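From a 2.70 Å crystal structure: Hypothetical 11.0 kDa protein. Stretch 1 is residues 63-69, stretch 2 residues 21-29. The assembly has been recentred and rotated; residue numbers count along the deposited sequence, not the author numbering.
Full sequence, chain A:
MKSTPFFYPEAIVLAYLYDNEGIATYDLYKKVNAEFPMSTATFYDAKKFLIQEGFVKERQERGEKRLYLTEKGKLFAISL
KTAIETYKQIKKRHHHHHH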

ATOM      1  N   GLY A  63       5.870 -30.412 -11.631  1.00 26.95           N
ATOM      2  CA  GLY A  63       7.115 -30.507 -10.871  1.00 21.53           C
ATOM      3  C   GLY A  63       7.589 -29.263 -10.136  1.00 21.63           C
ATOM      4  O   GLY A  63       8.795 -29.103  -9.946  1.00 20.83           O
ATOM      5  N   GLU A  64       6.643 -28.414  -9.714  1.00 18.19           N
ATOM      6  CA  GLU A  64       6.900 -27.164  -9.011  1.00 23.87           C
ATOM      7  C   GLU A  64       5.661 -26.791  -8.169  1.00 26.45           C
ATOM      8  O   GLU A  64       4.565 -27.271  -8.479  1.00 27.59           O
ATOM      9  CB  GLU A  64       7.141 -26.042 -10.038  1.00 29.31           C
ATOM     10  CG  GLU A  64       8.538 -25.411 -10.134  1.00 36.01           C
ATOM     11  CD  GLU A  64       9.628 -26.120  -9.333  1.00 39.61           C
ATOM     12  OE1 GLU A  64       9.640 -25.987  -8.071  1.00 43.86           O
ATOM     13  OE2 GLU A  64      10.489 -26.773  -9.972  1.00 31.73           O
ATOM     14  N   LYS A  65       5.837 -25.943  -7.137  1.00 22.63           N
ATOM     15  CA  LYS A  65       4.739 -25.258  -6.434  1.00 20.65           C
ATOM     16  C   LYS A  65       4.479 -23.891  -7.097  1.00 27.05           C
ATOM     17  O   LYS A  65       5.390 -23.032  -7.186  1.00 25.35           O
ATOM     18  CB  LYS A  65       5.080 -25.048  -4.954  1.00 20.90           C
ATOM     19  CG  LYS A  65       4.763 -26.234  -4.038  1.00 28.19           C
ATOM     20  CD  LYS A  65       5.788 -26.409  -2.929  1.00 27.04           C
ATOM     21  CE  LYS A  65       5.580 -27.728  -2.169  1.00 33.86           C
ATOM     22  NZ  LYS A  65       6.849 -28.389  -1.596  1.00 35.18           N
ATOM     23  N   ARG A  66       3.236 -23.685  -7.542  1.00 25.94           N
ATOM     24  CA  ARG A  66       2.857 -22.497  -8.317  1.00 24.15           C
ATOM     25  C   ARG A  66       1.731 -21.752  -7.680  1.00 24.91           C
ATOM     26  O   ARG A  66       0.992 -22.327  -6.895  1.00 26.32           O
ATOM     27  CB  ARG A  66       2.423 -22.874  -9.737  1.00 21.71           C
ATOM     28  CG  ARG A  66       3.497 -23.653 -10.452  1.00 24.91           C
ATOM     29  CD  ARG A  66       3.117 -24.166 -11.826  1.00 24.00           C
ATOM     30  NE  ARG A  66       4.164 -25.065 -12.293  1.00 24.92           N
ATOM     31  CZ  ARG A  66       5.416 -24.711 -12.663  1.00 26.39           C
ATOM     32  NH1 ARG A  66       5.835 -23.447 -12.688  1.00 23.45           N
ATOM     33  NH2 ARG A  66       6.259 -25.652 -13.050  1.00 30.42           N
ATOM     34  N   LEU A  67       1.585 -20.489  -8.077  1.00 23.09           N
ATOM     35  CA  LEU A  67       0.656 -19.558  -7.465  1.00 26.68           C
ATOM     36  C   LEU A  67      -0.442 -19.096  -8.403  1.00 31.85           C
ATOM     37  O   LEU A  67      -0.186 -18.679  -9.553  1.00 38.84           O
ATOM     38  CB  LEU A  67       1.413 -18.340  -6.902  1.00 24.91           C
ATOM     39  CG  LEU A  67       2.474 -18.766  -5.878  1.00 27.70           C
ATOM     40  CD1 LEU A  67       3.338 -17.603  -5.534  1.00 22.12           C
ATOM     41  CD2 LEU A  67       1.873 -19.422  -4.596  1.00 25.27           C
ATOM     42  N   TYR A  68      -1.675 -19.160  -7.917  1.00 30.49           N
ATOM     43  CA  TYR A  68      -2.801 -18.647  -8.676  1.00 27.21           C
ATOM     44  C   TYR A  68      -3.501 -17.629  -7.834  1.00 29.83           C
ATOM     45  O   TYR A  68      -3.316 -17.565  -6.608  1.00 29.33           O
ATOM     46  CB  TYR A  68      -3.711 -19.784  -9.156  1.00 24.86           C
ATOM     47  CG  TYR A  68      -2.893 -20.768  -9.982  1.00 24.86           C
ATOM     48  CD1 TYR A  68      -2.055 -21.686  -9.342  1.00 24.34           C
ATOM     49  CD2 TYR A  68      -2.872 -20.714 -11.391  1.00 20.93           C
ATOM     50  CE1 TYR A  68      -1.244 -22.556 -10.058  1.00 28.33           C
ATOM     51  CE2 TYR A  68      -2.060 -21.586 -12.130  1.00 18.42           C
ATOM     52  CZ  TYR A  68      -1.250 -22.518 -11.452  1.00 27.71           C
ATOM     53  OH  TYR A  68      -0.423 -23.429 -12.110  1.00 31.73           O
ATOM     54  N   LEU A  69      -4.253 -16.776  -8.518  1.00 32.85           N
ATOM     55  CA  LEU A  69      -5.017 -15.744  -7.853  1.00 28.66           C
ATOM     56  C   LEU A  69      -6.381 -16.280  -7.593  1.00 29.66           C
ATOM     57  O   LEU A  69      -6.845 -17.220  -8.222  1.00 33.60           O
ATOM     58  CB  LEU A  69      -5.116 -14.479  -8.686  1.00 29.20           C
ATOM     59  CG  LEU A  69      -3.896 -13.571  -8.592  1.00 32.50           C
ATOM     60  CD1 LEU A  69      -4.051 -12.461  -9.621  1.00 35.31           C
ATOM     61  CD2 LEU A  69      -3.755 -13.006  -7.195  1.00 31.29           C
TER
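Stretch 2 21-29: EGIATYDLY

How does stretch 2 run along the strand? Residues 64-69 are extended, and the segment from Glu21 to Ala24 lies beside them in the opposite order, so that Glu21 sits near Tyr68 (CA to CA 4.9 Å) and Ala24 near Arg66 (CA to CA 4.2 Å). Arg66 and Ala24 form a single beta bridge. At Thr25 the chain turns into a helix, with Ala24 at the N-cap position; the helix axis makes an angle of 67° with the strand direction and comes within 7.7 Å of the strand axis.

Which backbone groups satisfy one another? Three hydrogen bonds join the main chains. Gly22 N donates to Leu67 O at 3.0 Å and is nearly straight, Leu67 N donates to Ile23 O at 3.1 Å, and Thr25 N donates to Lys65 O at 2.9 Å. Leu67 thus uses both its amide and its carbonyl on this neighbour. Each of the three acceptors also receives a CA-H contact: Glu21 CA lies 3.5 Å from Leu67 O, Arg66 CA 3.3 Å from Ile23 O, and Ala24 CA 3.3 Å from Lys65 O. The bond from Thr25 N matters for the helix as well, because an amide in the first turn has no earlier helical carbonyl to bind; here the strand supplies one. Ala24 O, in turn, accepts from Leu28 N at 3.0 Å inside the helix.

What do the polar side chains add? The guanidinium of Arg66 meets Gly22 O at its edge, where NH1 makes a weak hydrogen bond to Gly22 O at 3.3 Å; its NE and NH2 are satisfied just outside the two stretches. Thr25 OG1 approaches Leu67 CG to 3.2 Å but finds its hydrogen-bonding partner elsewhere in the structure. Glu21 OE2 lies 3.2 Å from Leu69 CD1, a carbon that can offer it no hydrogen bond, while OE1 is bonded elsewhere.

Where do the side chains pack, and why is there a glycine at position 22? Leu67 is the most heavily covered residue of the contact, and its CD1 reaches Leu28 CD2 at 3.7 Å, tying the strand to the first turn of the helix. At the start of the strand, Glu64 CG rests against Ala24 CB at 3.6 Å. The Tyr68 ring offers one face to Gly22 N, with CE2 at 3.7 Å from that nitrogen. Gly22 has a positive phi of 104°, and at these backbone angles a CB would be jammed against the preceding carbonyl oxygen, which by itself calls for glycine.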

ATOM      1  N   GLU A  21       0.032 -15.552 -13.043  1.00 31.86           N
ATOM      2  CA  GLU A  21      -0.486 -16.799 -12.525  1.00 31.45           C
ATOM      3  C   GLU A  21       0.213 -17.982 -13.211  1.00 30.77           C
ATOM      4  O   GLU A  21       0.529 -17.906 -14.398  1.00 31.41           O
ATOM      5  CB  GLU A  21      -1.987 -16.830 -12.658  1.00 30.78           C
ATOM      6  CG  GLU A  21      -2.654 -15.891 -11.674  1.00 27.10           C
ATOM      7  CD  GLU A  21      -4.110 -15.723 -11.992  1.00 31.75           C
ATOM      8  OE1 GLU A  21      -4.764 -16.731 -12.302  1.00 38.15           O
ATOM      9  OE2 GLU A  21      -4.597 -14.570 -11.981  1.00 44.49           O
ATOM     10  N   GLY A  22       0.530 -19.031 -12.448  1.00 27.92           N
ATOM     11  CA  GLY A  22       1.278 -20.144 -12.999  1.00 29.22           C
ATOM     12  C   GLY A  22       2.733 -20.140 -12.582  1.00 30.62           C
ATOM     13  O   GLY A  22       3.455 -21.155 -12.690  1.00 30.73           O
ATOM     14  N   ILE A  23       3.180 -18.988 -12.108  1.00 31.05           N
ATOM     15  CA  ILE A  23       4.588 -18.795 -11.800  1.00 30.29           C
ATOM     16  C   ILE A  23       4.941 -19.711 -10.633  1.00 28.66           C
ATOM     17  O   ILE A  23       4.174 -19.825  -9.680  1.00 25.33           O
ATOM     18  CB  ILE A  23       4.872 -17.306 -11.486  1.00 27.25           C
ATOM     19  CG1 ILE A  23       6.373 -17.074 -11.248  1.00 29.79           C
ATOM     20  CG2 ILE A  23       4.041 -16.827 -10.286  1.00 30.70           C
ATOM     21  CD1 ILE A  23       6.932 -15.752 -11.856  1.00 20.18           C
ATOM     22  N   ALA A  24       6.069 -20.399 -10.732  1.00 26.98           N
ATOM     23  CA  ALA A  24       6.583 -21.086  -9.562  1.00 23.53           C
ATOM     24  C   ALA A  24       6.853 -20.034  -8.484  1.00 24.52           C
ATOM     25  O   ALA A  24       7.490 -19.009  -8.735  1.00 24.72           O
ATOM     26  CB  ALA A  24       7.847 -21.855  -9.889  1.00 19.28           C
ATOM     27  N   THR A  25       6.324 -20.296  -7.290  1.00 25.62           N
ATOM     28  CA  THR A  25       6.476 -19.469  -6.098  1.00 23.07           C
ATOM     29  C   THR A  25       7.858 -18.805  -5.954  1.00 24.21           C
ATOM     30  O   THR A  25       7.945 -17.590  -5.815  1.00 26.25           O
ATOM     31  CB  THR A  25       6.128 -20.340  -4.885  1.00 26.78           C
ATOM     32  OG1 THR A  25       4.764 -20.801  -4.992  1.00 25.40           O
ATOM     33  CG2 THR A  25       6.190 -19.537  -3.589  1.00 29.47           C
ATOM     34  N   TYR A  26       8.928 -19.569  -6.028  1.00 24.61           N
ATOM     35  CA  TYR A  26      10.250 -18.966  -5.898  1.00 25.77           C
ATOM     36  C   TYR A  26      10.602 -18.007  -7.040  1.00 26.16           C
ATOM     37  O   TYR A  26      11.304 -17.005  -6.823  1.00 23.38           O
ATOM     38  CB  TYR A  26      11.368 -20.000  -5.672  1.00 26.58           C
ATOM     39  CG  TYR A  26      12.678 -19.338  -5.368  1.00 28.79           C
ATOM     40  CD1 TYR A  26      12.932 -18.789  -4.100  1.00 29.48           C
ATOM     41  CD2 TYR A  26      13.656 -19.220  -6.352  1.00 29.66           C
ATOM     42  CE1 TYR A  26      14.147 -18.159  -3.813  1.00 29.33           C
ATOM     43  CE2 TYR A  26      14.868 -18.592  -6.086  1.00 32.26           C
ATOM     44  CZ  TYR A  26      15.108 -18.058  -4.817  1.00 34.94           C
ATOM     45  OH  TYR A  26      16.326 -17.453  -4.563  1.00 38.53           O
ATOM     46  N   ASP A  27      10.126 -18.294  -8.245  1.00 24.66           N
ATOM     47  CA  ASP A  27      10.322 -17.308  -9.304  1.00 27.73           C
ATOM     48  C   ASP A  27       9.572 -16.033  -9.028  1.00 27.91           C
ATOM     49  O   ASP A  27      10.056 -14.960  -9.394  1.00 31.49           O
ATOM     50  CB  ASP A  27       9.966 -17.824 -10.691  1.00 23.74           C
ATOM     51  CG  ASP A  27      10.947 -18.845 -11.158  1.00 31.69           C
ATOM     52  OD1 ASP A  27      12.092 -18.784 -10.634  1.00 30.83           O
ATOM     53  OD2 ASP A  27      10.661 -19.762 -11.977  1.00 30.57           O
ATOM     54  N   LEU A  28       8.394 -16.137  -8.401  1.00 26.93           N
ATOM     55  CA  LEU A  28       7.666 -14.928  -8.039  1.00 25.25           C
ATOM     56  C   LEU A  28       8.507 -14.169  -7.036  1.00 26.59           C
ATOM     57  O   LEU A  28       8.639 -12.967  -7.135  1.00 24.98           O
ATOM     58  CB  LEU A  28       6.273 -15.201  -7.479  1.00 26.75           C
ATOM     59  CG  LEU A  28       5.534 -13.912  -7.041  1.00 27.71           C
ATOM     60  CD1 LEU A  28       5.109 -13.033  -8.254  1.00 22.59           C
ATOM     61  CD2 LEU A  28       4.335 -14.121  -6.085  1.00 19.34           C
ATOM     62  N   TYR A  29       9.117 -14.880  -6.103  1.00 26.22           N
ATOM     63  CA  TYR A  29      10.035 -14.236  -5.230  1.00 23.82           C
ATOM     64  C   TYR A  29      11.162 -13.489  -5.958  1.00 28.48           C
ATOM     65  O   TYR A  29      11.441 -12.339  -5.610  1.00 30.90           O
ATOM     66  CB  TYR A  29      10.661 -15.222  -4.282  1.00 23.06           C
ATOM     67  CG  TYR A  29      11.765 -14.540  -3.523  1.00 21.55           C
ATOM     68  CD1 TYR A  29      11.489 -13.467  -2.677  1.00 21.83           C
ATOM     69  CD2 TYR A  29      13.072 -14.894  -3.708  1.00 18.59           C
ATOM     70  CE1 TYR A  29      12.482 -12.839  -1.992  1.00 19.43           C
ATOM     71  CE2 TYR A  29      14.089 -14.277  -2.999  1.00 16.83           C
ATOM     72  CZ  TYR A  29      13.778 -13.253  -2.157  1.00 16.80           C
ATOM     73  OH  TYR A  29      14.756 -12.601  -1.498  1.00 12.24           O
TER